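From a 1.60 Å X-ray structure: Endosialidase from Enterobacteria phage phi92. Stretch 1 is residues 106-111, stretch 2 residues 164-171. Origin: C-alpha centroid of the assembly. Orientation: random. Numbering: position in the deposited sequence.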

# COMPACT_ATOMS: atom_id res chain seq x y z
N ARG A 106 -15.73 -17.49 2.31
CA ARG A 106 -16.36 -18.36 3.31
C ARG A 106 -15.83 -19.79 3.15
O ARG A 106 -15.05 -20.08 2.25
CB ARG A 106 -17.88 -18.38 3.11
CG ARG A 106 -18.30 -19.12 1.82
CD ARG A 106 -19.81 -19.19 1.70
NE ARG A 106 -20.33 -17.92 1.18
CZ ARG A 106 -21.55 -17.45 1.42
NH1 ARG A 106 -22.36 -18.11 2.23
NH2 ARG A 106 -21.94 -16.30 0.90
N HIS A 107 -16.27 -20.67 4.03
CA HIS A 107 -15.96 -22.09 3.91
C HIS A 107 -16.82 -22.67 2.81
O HIS A 107 -17.82 -23.33 3.07
CB HIS A 107 -16.17 -22.81 5.26
CG HIS A 107 -15.10 -22.49 6.25
ND1 HIS A 107 -14.41 -23.46 6.95
CD2 HIS A 107 -14.57 -21.29 6.64
CE1 HIS A 107 -13.50 -22.87 7.72
NE2 HIS A 107 -13.59 -21.56 7.55
N GLY A 108 -16.44 -22.40 1.59
CA GLY A 108 -17.18 -22.81 0.41
C GLY A 108 -16.44 -22.22 -0.77
O GLY A 108 -15.45 -21.47 -0.59
N VAL A 109 -16.88 -22.53 -2.00
CA VAL A 109 -16.13 -22.05 -3.16
C VAL A 109 -16.71 -20.79 -3.82
O VAL A 109 -16.32 -20.44 -4.93
CB VAL A 109 -15.90 -23.18 -4.21
CG1 VAL A 109 -14.99 -24.26 -3.60
CG2 VAL A 109 -17.27 -23.83 -4.68
N GLN A 110 -17.68 -20.15 -3.15
CA GLN A 110 -18.21 -18.88 -3.66
C GLN A 110 -17.06 -17.89 -3.91
O GLN A 110 -16.22 -17.65 -3.01
CB GLN A 110 -19.13 -18.23 -2.64
CG GLN A 110 -20.56 -18.79 -2.66
CD GLN A 110 -20.67 -20.16 -2.00
OE1 GLN A 110 -19.74 -20.66 -1.35
NE2 GLN A 110 -21.85 -20.78 -2.15
N ASN A 111 -17.03 -17.31 -5.11
CA ASN A 111 -16.06 -16.23 -5.47
C ASN A 111 -14.60 -16.57 -5.25
O ASN A 111 -13.74 -15.69 -5.16
CB ASN A 111 -16.41 -14.96 -4.67
CG ASN A 111 -17.67 -14.30 -5.20
OD1 ASN A 111 -17.82 -14.13 -6.41
ND2 ASN A 111 -18.60 -13.97 -4.32
N THR A 164 -13.42 -29.43 -8.99
CA THR A 164 -14.60 -28.63 -9.30
C THR A 164 -15.67 -29.03 -8.29
O THR A 164 -16.03 -30.23 -8.20
CB THR A 164 -15.10 -28.93 -10.73
OG1 THR A 164 -14.15 -28.47 -11.68
CG2 THR A 164 -16.42 -28.22 -11.02
N ARG A 165 -16.16 -28.08 -7.50
CA ARG A 165 -17.10 -28.40 -6.41
C ARG A 165 -18.36 -27.57 -6.56
O ARG A 165 -18.33 -26.44 -7.08
CB ARG A 165 -16.45 -28.13 -5.03
CG ARG A 165 -15.03 -28.82 -4.92
CD ARG A 165 -14.49 -28.90 -3.46
NE ARG A 165 -15.31 -29.81 -2.65
CZ ARG A 165 -14.89 -31.00 -2.20
NH1 ARG A 165 -15.71 -31.76 -1.47
NH2 ARG A 165 -13.63 -31.41 -2.42
N TYR A 166 -19.48 -28.10 -6.07
CA TYR A 166 -20.74 -27.39 -6.14
C TYR A 166 -20.80 -26.24 -5.14
O TYR A 166 -20.46 -26.39 -3.97
CB TYR A 166 -21.90 -28.38 -5.89
CG TYR A 166 -22.13 -29.32 -7.05
CD1 TYR A 166 -22.77 -28.87 -8.20
CD2 TYR A 166 -21.75 -30.66 -6.99
CE1 TYR A 166 -23.00 -29.71 -9.27
CE2 TYR A 166 -21.99 -31.53 -8.07
CZ TYR A 166 -22.60 -31.03 -9.20
OH TYR A 166 -22.87 -31.83 -10.28
N LEU A 167 -21.31 -25.11 -5.60
CA LEU A 167 -21.54 -23.98 -4.69
C LEU A 167 -22.56 -24.33 -3.59
O LEU A 167 -22.44 -23.84 -2.45
CB LEU A 167 -22.02 -22.78 -5.50
CG LEU A 167 -20.96 -22.16 -6.42
CD1 LEU A 167 -21.58 -21.28 -7.49
CD2 LEU A 167 -20.02 -21.32 -5.58
N SER A 168 -23.54 -25.18 -3.91
CA SER A 168 -24.65 -25.37 -2.99
C SER A 168 -24.23 -26.20 -1.76
O SER A 168 -24.60 -25.87 -0.64
CB SER A 168 -25.81 -26.05 -3.70
OG SER A 168 -25.42 -27.34 -4.12
N ASN A 169 -23.45 -27.25 -1.98
CA ASN A 169 -23.18 -28.18 -0.90
C ASN A 169 -21.75 -28.65 -0.80
O ASN A 169 -21.46 -29.59 -0.06
CB ASN A 169 -24.11 -29.40 -1.05
CG ASN A 169 -23.91 -30.12 -2.38
OD1 ASN A 169 -22.87 -29.97 -3.03
ND2 ASN A 169 -24.91 -30.89 -2.79
N MET A 170 -20.86 -28.01 -1.58
CA MET A 170 -19.44 -28.31 -1.55
C MET A 170 -19.08 -29.71 -2.01
O MET A 170 -17.92 -30.10 -1.86
CB MET A 170 -18.85 -28.05 -0.17
CG MET A 170 -18.35 -26.59 0.02
SD MET A 170 -16.96 -26.26 -1.11
CE MET A 170 -15.62 -27.12 -0.30
N ARG A 171 -20.03 -30.47 -2.56
CA ARG A 171 -19.63 -31.80 -3.04
C ARG A 171 -18.70 -31.72 -4.24
O ARG A 171 -18.77 -30.80 -5.06
CB ARG A 171 -20.86 -32.67 -3.35
CG ARG A 171 -21.58 -33.03 -2.08
CD ARG A 171 -22.82 -33.87 -2.33
NE ARG A 171 -23.54 -34.06 -1.09
CZ ARG A 171 -24.77 -34.57 -1.05
NH1 ARG A 171 -25.37 -34.85 -2.19
NH2 ARG A 171 -25.41 -34.74 0.10
O HOH W 1 -19.42 -23.85 -1.76

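The contact is small, burying 302 Å² summed over both sides, and it centres on Val-109, which gives up 81 Å² to the second stretch, closely followed by Leu-167 with 77 Å². The backbones approach most nearly at these two residues, with CA atoms 5.9 Å apart; a second near point, Gly-108 to Met-170, is 6.3 Å between CA atoms. No backbone hydrogen bond crosses at either place, so side chains and one water carry the contact.

Val-109 is the one residue of stretch 1 whose CA-to-CB bond points toward stretch 2, and its branching at CB lets a single short side chain meet two apolar partners. With chi1 at -66° (m), CG2 lies 3.8 Å from CD2 of Leu-167, while CG1 lies 3.8 Å from SD of Met-170. CG2 of Val-109 also packs 3.7 Å from the carbonyl O of Arg-165, within the strand segment 164-166. These are van der Waals distances, and the packing they describe fits the 81 Å² of Val-109 that stretch 2 covers.

Leu-167 and Met-170 both start sideways at CA-to-CB, and their torsions bring the end of the side chain nearer, by different conformations. Leu-167 does so with chi1 -69° (m) and chi2 162° (t), which place CD2 against Val-109 and also 3.8 Å from CD of Gln-110. Met-170 has three m torsions (-89°, -64°, -76°), a folded rather than extended chain. Its SD lies 3.8 Å from CA of Gly-108 as well as beside Val-109. Gly-108 suits its position for a reason internal to its own stretch: an ideal CB there would fall 2.7 Å from OE1 of Gln-110, a clash.

Gln-110 supplies the direct polar link. Its CA-to-CB bond is also sideways, but chi1 -82° (m) and chi2 75° (p) turn the chain back so that its amide comes nearer to stretch 2. NE2 donates to O of Leu-167 at 3.1 Å, with an N-H...acceptor angle of 136°, clearly bent from linear. The same amide serves a second link through its oxygen. Water 1 accepts from N of Val-109 (2.9 Å) and donates to OE1 of Gln-110 (3.2 Å) and to O of Leu-167 (3.1 Å). The carbonyl of Leu-167 therefore receives both NE2 and the water, and the water joins backbone and side chain of stretch 1 to stretch 2.

Within stretch 2, the loop that presents Leu-167 and Met-170 is braced by Arg-165. Its CB lies 4.4 Å from CG1 of Val-109, but the end of its side chain leads away from stretch 1. With chi1 -50° (m), chi2 -165° (t) and chi3 67° (p), the guanidinium meets the carbonyl of Met-170, NE donating to O at 2.7 Å and NH1 to the same O at 2.8 Å. Backbone bonds close the turn: Met-170 N to Tyr-166 O, 2.9 Å, and Tyr-166 N to Arg-171 O, 3.0 Å.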